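Local structure of L-lysine 6-monooxygenase (5CQF) at residues R60-H71 and P108-G119. The protein probably hydroxylates the side-chain amine of L-lysine in siderophore biosynthesis, as an FAD- and NADP-dependent monooxygenase. Numbering follows the deposited sequence.
Sequences RELLLAGTDINH and PASRHEWSDYLG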
ATOM      1  N   ARG A  60       2.441  19.527  24.516  1.00 77.48           N
ATOM      2  CA  ARG A  60       3.222  18.498  23.825  1.00 76.07           C
ATOM      3  C   ARG A  60       2.687  18.265  22.398  1.00 79.19           C
ATOM      4  O   ARG A  60       3.466  18.145  21.441  1.00 80.42           O
ATOM      5  CB  ARG A  60       3.201  17.192  24.621  1.00 75.65           C
ATOM      6  CG  ARG A  60       3.822  17.276  26.011  1.00 74.53           C
ATOM      7  CD  ARG A  60       3.753  15.929  26.714  1.00 73.64           C
ATOM      8  NE  ARG A  60       3.635  16.048  28.168  1.00 75.14           N
ATOM      9  CZ  ARG A  60       2.617  15.592  28.913  1.00 78.00           C
ATOM     10  NH1 ARG A  60       2.640  15.765  30.234  1.00 80.48           N
ATOM     11  NH2 ARG A  60       1.577  14.963  28.368  1.00 78.48           N
ATOM     12  N   GLU A  61       1.357  18.223  22.271  1.00 79.92           N
ATOM     13  CA  GLU A  61       0.674  18.143  20.972  1.00 80.91           C
ATOM     14  C   GLU A  61       0.912  19.386  20.102  1.00 78.98           C
ATOM     15  O   GLU A  61       1.002  19.298  18.880  1.00 78.53           O
ATOM     16  CB  GLU A  61      -0.833  17.910  21.161  1.00 80.72           C
ATOM     17  CG  GLU A  61      -1.159  16.544  21.747  1.00 82.47           C
ATOM     18  CD  GLU A  61      -2.622  16.150  21.607  1.00 85.77           C
ATOM     19  OE1 GLU A  61      -3.501  16.981  21.925  1.00 86.19           O
ATOM     20  OE2 GLU A  61      -2.888  14.996  21.184  1.00 89.71           O
ATOM     21  N   LEU A  62       1.012  20.545  20.733  1.00 80.09           N
ATOM     22  CA  LEU A  62       1.407  21.753  20.019  1.00 82.16           C
ATOM     23  C   LEU A  62       2.808  21.584  19.396  1.00 76.95           C
ATOM     24  O   LEU A  62       3.052  22.088  18.302  1.00 71.38           O
ATOM     25  CB  LEU A  62       1.373  22.971  20.954  1.00 88.71           C
ATOM     26  CG  LEU A  62       1.077  24.344  20.339  1.00 93.71           C
ATOM     27  CD1 LEU A  62      -0.403  24.498  20.006  1.00 97.10           C
ATOM     28  CD2 LEU A  62       1.518  25.454  21.282  1.00 95.18           C
ATOM     29  N   LEU A  63       3.703  20.863  20.083  1.00 73.21           N
ATOM     30  CA  LEU A  63       5.101  20.688  19.636  1.00 74.60           C
ATOM     31  C   LEU A  63       5.296  19.770  18.424  1.00 68.35           C
ATOM     32  O   LEU A  63       6.318  19.840  17.748  1.00 67.93           O
ATOM     33  CB  LEU A  63       5.956  20.115  20.766  1.00 76.67           C
ATOM     34  CG  LEU A  63       6.138  20.972  22.020  1.00 83.06           C
ATOM     35  CD1 LEU A  63       6.540  20.110  23.223  1.00 83.74           C
ATOM     36  CD2 LEU A  63       7.157  22.073  21.758  1.00 82.49           C
ATOM     37  N   LEU A  64       4.362  18.864  18.194  1.00 66.42           N
ATOM     38  CA  LEU A  64       4.514  17.906  17.115  1.00 67.03           C
ATOM     39  C   LEU A  64       3.939  18.413  15.791  1.00 64.29           C
ATOM     40  O   LEU A  64       4.293  17.893  14.727  1.00 58.14           O
ATOM     41  CB  LEU A  64       3.891  16.568  17.496  1.00 69.61           C
ATOM     42  CG  LEU A  64       4.455  15.874  18.747  1.00 69.77           C
ATOM     43  CD1 LEU A  64       4.157  14.384  18.657  1.00 68.78           C
ATOM     44  CD2 LEU A  64       5.951  16.092  18.927  1.00 68.21           C
ATOM     45  N   ALA A  65       3.102  19.449  15.864  1.00 59.21           N
ATOM     46  CA  ALA A  65       2.438  19.984  14.695  1.00 56.29           C
ATOM     47  C   ALA A  65       3.441  20.336  13.590  1.00 52.58           C
ATOM     48  O   ALA A  65       4.573  20.717  13.865  1.00 52.70           O
ATOM     49  CB  ALA A  65       1.565  21.168  15.069  1.00 55.97           C
ATOM     50  N   GLY A  66       3.018  20.148  12.343  1.00 50.92           N
ATOM     51  CA  GLY A  66       3.887  20.288  11.173  1.00 52.60           C
ATOM     52  C   GLY A  66       4.958  19.214  10.937  1.00 53.03           C
ATOM     53  O   GLY A  66       5.706  19.300   9.953  1.00 53.29           O
ATOM     54  N   THR A  67       5.035  18.209  11.814  1.00 50.48           N
ATOM     55  CA  THR A  67       6.105  17.219  11.759  1.00 50.77           C
ATOM     56  C   THR A  67       5.687  15.921  11.054  1.00 45.85           C
ATOM     57  O   THR A  67       4.652  15.351  11.361  1.00 47.01           O
ATOM     58  CB  THR A  67       6.645  16.915  13.163  1.00 51.35           C
ATOM     59  OG1 THR A  67       6.964  18.158  13.802  1.00 52.66           O
ATOM     60  CG2 THR A  67       7.910  16.038  13.063  1.00 51.58           C
ATOM     61  N   ASP A  68       6.517  15.478  10.106  1.00 42.71           N
ATOM     62  CA  ASP A  68       6.284  14.243   9.358  1.00 41.31           C
ATOM     63  C   ASP A  68       6.635  13.052  10.242  1.00 41.09           C
ATOM     64  O   ASP A  68       7.808  12.783  10.501  1.00 41.33           O
ATOM     65  CB  ASP A  68       7.112  14.237   8.056  1.00 41.12           C
ATOM     66  CG  ASP A  68       6.950  12.971   7.248  1.00 40.29           C
ATOM     67  OD1 ASP A  68       6.033  12.181   7.563  1.00 42.13           O
ATOM     68  OD2 ASP A  68       7.740  12.754   6.280  1.00 40.82           O
ATOM     69  N   ILE A  69       5.606  12.366  10.723  1.00 40.86           N
ATOM     70  CA  ILE A  69       5.771  11.178  11.602  1.00 41.83           C
ATOM     71  C   ILE A  69       5.533   9.914  10.804  1.00 39.69           C
ATOM     72  O   ILE A  69       5.279   8.851  11.356  1.00 39.75           O
ATOM     73  CB  ILE A  69       4.853  11.184  12.893  1.00 42.63           C
ATOM     74  CG1 ILE A  69       3.383  11.545  12.619  1.00 42.97           C
ATOM     75  CG2 ILE A  69       5.358  12.182  13.914  1.00 42.38           C
ATOM     76  CD1 ILE A  69       2.609  10.546  11.808  1.00 43.02           C
ATOM     77  N   ASN A  70       5.633  10.022   9.491  1.00 40.83           N
ATOM     78  CA  ASN A  70       5.510   8.853   8.632  1.00 41.35           C
ATOM     79  C   ASN A  70       6.930   8.274   8.509  1.00 41.74           C
ATOM     80  O   ASN A  70       7.642   8.456   7.506  1.00 41.97           O
ATOM     81  CB  ASN A  70       4.871   9.246   7.305  1.00 41.96           C
ATOM     82  CG  ASN A  70       4.600   8.068   6.411  1.00 43.06           C
ATOM     83  OD1 ASN A  70       5.131   6.997   6.609  1.00 45.87           O
ATOM     84  ND2 ASN A  70       3.797   8.277   5.395  1.00 45.19           N
ATOM     85  N   HIS A  71       7.346   7.650   9.614  1.00 42.11           N
ATOM     86  CA  HIS A  71       8.626   6.980   9.731  1.00 39.41           C
ATOM     87  C   HIS A  71       8.493   5.726  10.589  1.00 40.03           C
ATOM     88  O   HIS A  71       7.486   5.481  11.277  1.00 35.95           O
ATOM     89  CB  HIS A  71       9.708   7.912  10.283  1.00 40.41           C
ATOM     90  CG  HIS A  71       9.424   8.469  11.636  1.00 40.00           C
ATOM     91  ND1 HIS A  71       9.343   7.683  12.766  1.00 40.77           N
ATOM     92  CD2 HIS A  71       9.251   9.745  12.053  1.00 40.99           C
ATOM     93  CE1 HIS A  71       9.114   8.449  13.820  1.00 41.48           C
ATOM     94  NE2 HIS A  71       9.066   9.708  13.420  1.00 40.98           N
ATOM     95  N   PRO A 108       1.892   3.779   9.969  1.00 45.27           N
ATOM     96  CA  PRO A 108       2.721   4.341  11.016  1.00 42.45           C
ATOM     97  C   PRO A 108       1.855   4.905  12.124  1.00 39.48           C
ATOM     98  O   PRO A 108       0.681   5.119  11.921  1.00 40.66           O
ATOM     99  CB  PRO A 108       3.521   5.441  10.320  1.00 43.22           C
ATOM    100  CG  PRO A 108       3.088   5.453   8.897  1.00 45.63           C
ATOM    101  CD  PRO A 108       1.880   4.590   8.751  1.00 46.58           C
ATOM    102  N   ALA A 109       2.460   5.091  13.287  1.00 37.63           N
ATOM    103  CA  ALA A 109       1.825   5.575  14.460  1.00 37.17           C
ATOM    104  C   ALA A 109       1.357   6.966  14.179  1.00 39.98           C
ATOM    105  O   ALA A 109       2.008   7.681  13.437  1.00 43.18           O
ATOM    106  CB  ALA A 109       2.833   5.609  15.588  1.00 36.59           C
ATOM    107  N   SER A 110       0.282   7.386  14.833  1.00 39.43           N
ATOM    108  CA  SER A 110      -0.269   8.694  14.600  1.00 39.13           C
ATOM    109  C   SER A 110       0.460   9.726  15.429  1.00 40.05           C
ATOM    110  O   SER A 110       1.139   9.417  16.408  1.00 38.65           O
ATOM    111  CB  SER A 110      -1.770   8.725  14.919  1.00 39.62           C
ATOM    112  OG  SER A 110      -1.985   8.563  16.321  1.00 39.81           O
ATOM    113  N   ARG A 111       0.333  10.968  14.997  1.00 41.23           N
ATOM    114  CA  ARG A 111       0.777  12.084  15.785  1.00 44.97           C
ATOM    115  C   ARG A 111       0.285  11.994  17.227  1.00 41.08           C
ATOM    116  O   ARG A 111       1.033  12.226  18.161  1.00 39.43           O
ATOM    117  CB  ARG A 111       0.253  13.366  15.164  1.00 51.81           C
ATOM    118  CG  ARG A 111       0.578  14.606  15.978  1.00 61.24           C
ATOM    119  CD  ARG A 111       0.586  15.847  15.105  1.00 67.97           C
ATOM    120  NE  ARG A 111       1.508  15.678  13.979  1.00 72.85           N
ATOM    121  CZ  ARG A 111       1.650  16.558  12.995  1.00 71.34           C
ATOM    122  NH1 ARG A 111       0.940  17.680  13.015  1.00 76.80           N
ATOM    123  NH2 ARG A 111       2.489  16.311  11.996  1.00 65.00           N
ATOM    124  N   HIS A 112      -0.982  11.679  17.396  1.00 39.66           N
ATOM    125  CA  HIS A 112      -1.578  11.603  18.735  1.00 40.82           C
ATOM    126  C   HIS A 112      -0.867  10.524  19.582  1.00 38.17           C
ATOM    127  O   HIS A 112      -0.543  10.757  20.741  1.00 36.79           O
ATOM    128  CB  HIS A 112      -3.094  11.387  18.586  1.00 42.39           C
ATOM    129  CG  HIS A 112      -3.811  11.039  19.849  1.00 46.27           C
ATOM    130  ND1 HIS A 112      -3.862  11.879  20.944  1.00 49.44           N
ATOM    131  CD2 HIS A 112      -4.577   9.965  20.165  1.00 48.42           C
ATOM    132  CE1 HIS A 112      -4.595  11.322  21.894  1.00 49.11           C
ATOM    133  NE2 HIS A 112      -5.041  10.160  21.445  1.00 50.33           N
ATOM    134  N   GLU A 113      -0.562   9.379  18.968  1.00 35.81           N
ATOM    135  CA  GLU A 113       0.159   8.329  19.656  1.00 34.94           C
ATOM    136  C   GLU A 113       1.588   8.752  20.024  1.00 34.36           C
ATOM    137  O   GLU A 113       2.031   8.551  21.171  1.00 33.45           O
ATOM    138  CB  GLU A 113       0.129   6.991  18.887  1.00 34.44           C
ATOM    139  CG  GLU A 113       0.627   5.828  19.756  1.00 34.77           C
ATOM    140  CD  GLU A 113       0.327   4.428  19.233  1.00 34.97           C
ATOM    141  OE1 GLU A 113       0.137   4.214  18.007  1.00 36.66           O
ATOM    142  OE2 GLU A 113       0.293   3.491  20.064  1.00 34.19           O
ATOM    143  N   TRP A 114       2.309   9.358  19.093  1.00 33.98           N
ATOM    144  CA  TRP A 114       3.656   9.862  19.417  1.00 34.03           C
ATOM    145  C   TRP A 114       3.649  10.903  20.540  1.00 35.91           C
ATOM    146  O   TRP A 114       4.547  10.900  21.380  1.00 35.69           O
ATOM    147  CB  TRP A 114       4.334  10.463  18.189  1.00 33.74           C
ATOM    148  CG  TRP A 114       4.819   9.474  17.212  1.00 33.08           C
ATOM    149  CD1 TRP A 114       4.314   9.216  15.966  1.00 34.23           C
ATOM    150  CD2 TRP A 114       5.906   8.594  17.386  1.00 33.10           C
ATOM    151  NE1 TRP A 114       5.046   8.233  15.349  1.00 33.91           N
ATOM    152  CE2 TRP A 114       6.033   7.844  16.211  1.00 33.20           C
ATOM    153  CE3 TRP A 114       6.800   8.369  18.427  1.00 34.65           C
ATOM    154  CZ2 TRP A 114       6.982   6.886  16.069  1.00 34.92           C
ATOM    155  CZ3 TRP A 114       7.731   7.410  18.284  1.00 34.26           C
ATOM    156  CH2 TRP A 114       7.826   6.683  17.136  1.00 35.45           C
ATOM    157  N   SER A 115       2.642  11.779  20.571  1.00 37.87           N
ATOM    158  CA  SER A 115       2.454  12.703  21.711  1.00 40.99           C
ATOM    159  C   SER A 115       2.315  11.980  23.032  1.00 39.71           C
ATOM    160  O   SER A 115       3.015  12.303  24.008  1.00 40.29           O
ATOM    161  CB  SER A 115       1.193  13.569  21.544  1.00 44.10           C
ATOM    162  OG  SER A 115       1.373  14.444  20.454  1.00 50.02           O
ATOM    163  N   ASP A 116       1.394  11.019  23.069  1.00 38.12           N
ATOM    164  CA  ASP A 116       1.201  10.203  24.261  1.00 37.94           C
ATOM    165  C   ASP A 116       2.486   9.525  24.697  1.00 36.47           C
ATOM    166  O   ASP A 116       2.846   9.544  25.885  1.00 36.66           O
ATOM    167  CB  ASP A 116       0.126   9.146  24.027  1.00 39.11           C
ATOM    168  CG  ASP A 116      -0.323   8.492  25.325  1.00 40.51           C
ATOM    169  OD1 ASP A 116      -0.949   9.194  26.132  1.00 43.38           O
ATOM    170  OD2 ASP A 116      -0.049   7.304  25.563  1.00 40.85           O
ATOM    171  N   TYR A 117       3.192   8.936  23.733  1.00 35.17           N
ATOM    172  CA  TYR A 117       4.510   8.343  24.011  1.00 34.54           C
ATOM    173  C   TYR A 117       5.413   9.355  24.661  1.00 35.91           C
ATOM    174  O   TYR A 117       6.065   9.099  25.654  1.00 35.27           O
ATOM    175  CB  TYR A 117       5.146   7.826  22.715  1.00 33.64           C
ATOM    176  CG  TYR A 117       6.640   7.524  22.789  1.00 32.79           C
ATOM    177  CD1 TYR A 117       7.134   6.473  23.555  1.00 32.41           C
ATOM    178  CD2 TYR A 117       7.561   8.297  22.061  1.00 32.43           C
ATOM    179  CE1 TYR A 117       8.498   6.211  23.608  1.00 32.66           C
ATOM    180  CE2 TYR A 117       8.915   8.035  22.103  1.00 30.72           C
ATOM    181  CZ  TYR A 117       9.380   7.007  22.867  1.00 31.68           C
ATOM    182  OH  TYR A 117      10.721   6.785  22.908  1.00 32.13           O
ATOM    183  N   LEU A 118       5.437  10.536  24.078  1.00 37.54           N
ATOM    184  CA  LEU A 118       6.327  11.567  24.535  1.00 38.80           C
ATOM    185  C   LEU A 118       6.003  11.995  25.965  1.00 38.14           C
ATOM    186  O   LEU A 118       6.901  12.195  26.787  1.00 38.33           O
ATOM    187  CB  LEU A 118       6.228  12.728  23.558  1.00 40.97           C
ATOM    188  CG  LEU A 118       6.939  13.965  24.033  1.00 44.18           C
ATOM    189  CD1 LEU A 118       8.412  13.814  23.729  1.00 44.62           C
ATOM    190  CD2 LEU A 118       6.345  15.179  23.342  1.00 48.31           C
ATOM    191  N   GLY A 119       4.727  12.133  26.288  1.00 38.54           N
ATOM    192  CA  GLY A 119       4.318  12.357  27.706  1.00 38.16           C
ATOM    193  C   GLY A 119       4.703  11.170  28.578  1.00 38.79           C
ATOM    194  O   GLY A 119       5.097  11.325  29.722  1.00 40.18           O
TER
HETATM  195  O   HOH W   1       4.968   6.669  13.006  1.00 50.06           O
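L64 and I69 bring their side chains down on helix 111-119, L64 at the start of the type II turn L64-T67 and I69 beyond it, in the family fold of two Rossmann-like parallel sheets. The two helices run at 128° to each other, their axes 9.4 Å apart at closest approach. The packing is tight in the middle. L64 CD1 sits 3.3 Å from S115 OG and also touches W114 CB, while I69 lays CB against W114 CD1 at 3.7 Å and runs CG1 alongside R111 N, with CD1 3.4 Å from A109 O. S115 OG donates to R111 O, which also accepts from S115 N. Further along the indole, H71 CE1 approaches W114 CZ2 obliquely, ring planes 51° apart.

R111 lies against the turn. Its chain leaves with CG anti to the backbone N (chi1 176°) and bends at chi3, laying the guanidinium flat against L64 O, which stands 3.4 Å above its centre. NH2 comes to 2.5 Å from T67 O, too short and bent to be trusted as modelled, and NH1 forms a salt bridge with E218 on helix 214-226; NE, though buried, has no partner.

The looser side is the helix flank with E61 and H112. Poorly ordered E61 offers OE2 to H112 ND1 in a long 3.3 Å bond, and H112 also packs on E299 of the second subunit. Nearby, R60 lies over G119 CA and salt-bridges D55. At the other end a water ties the segments together, within hydrogen-bonding distance of I69 O and A109 O, and accepting from W114 NE1 at 2.8 Å, in the indole plane.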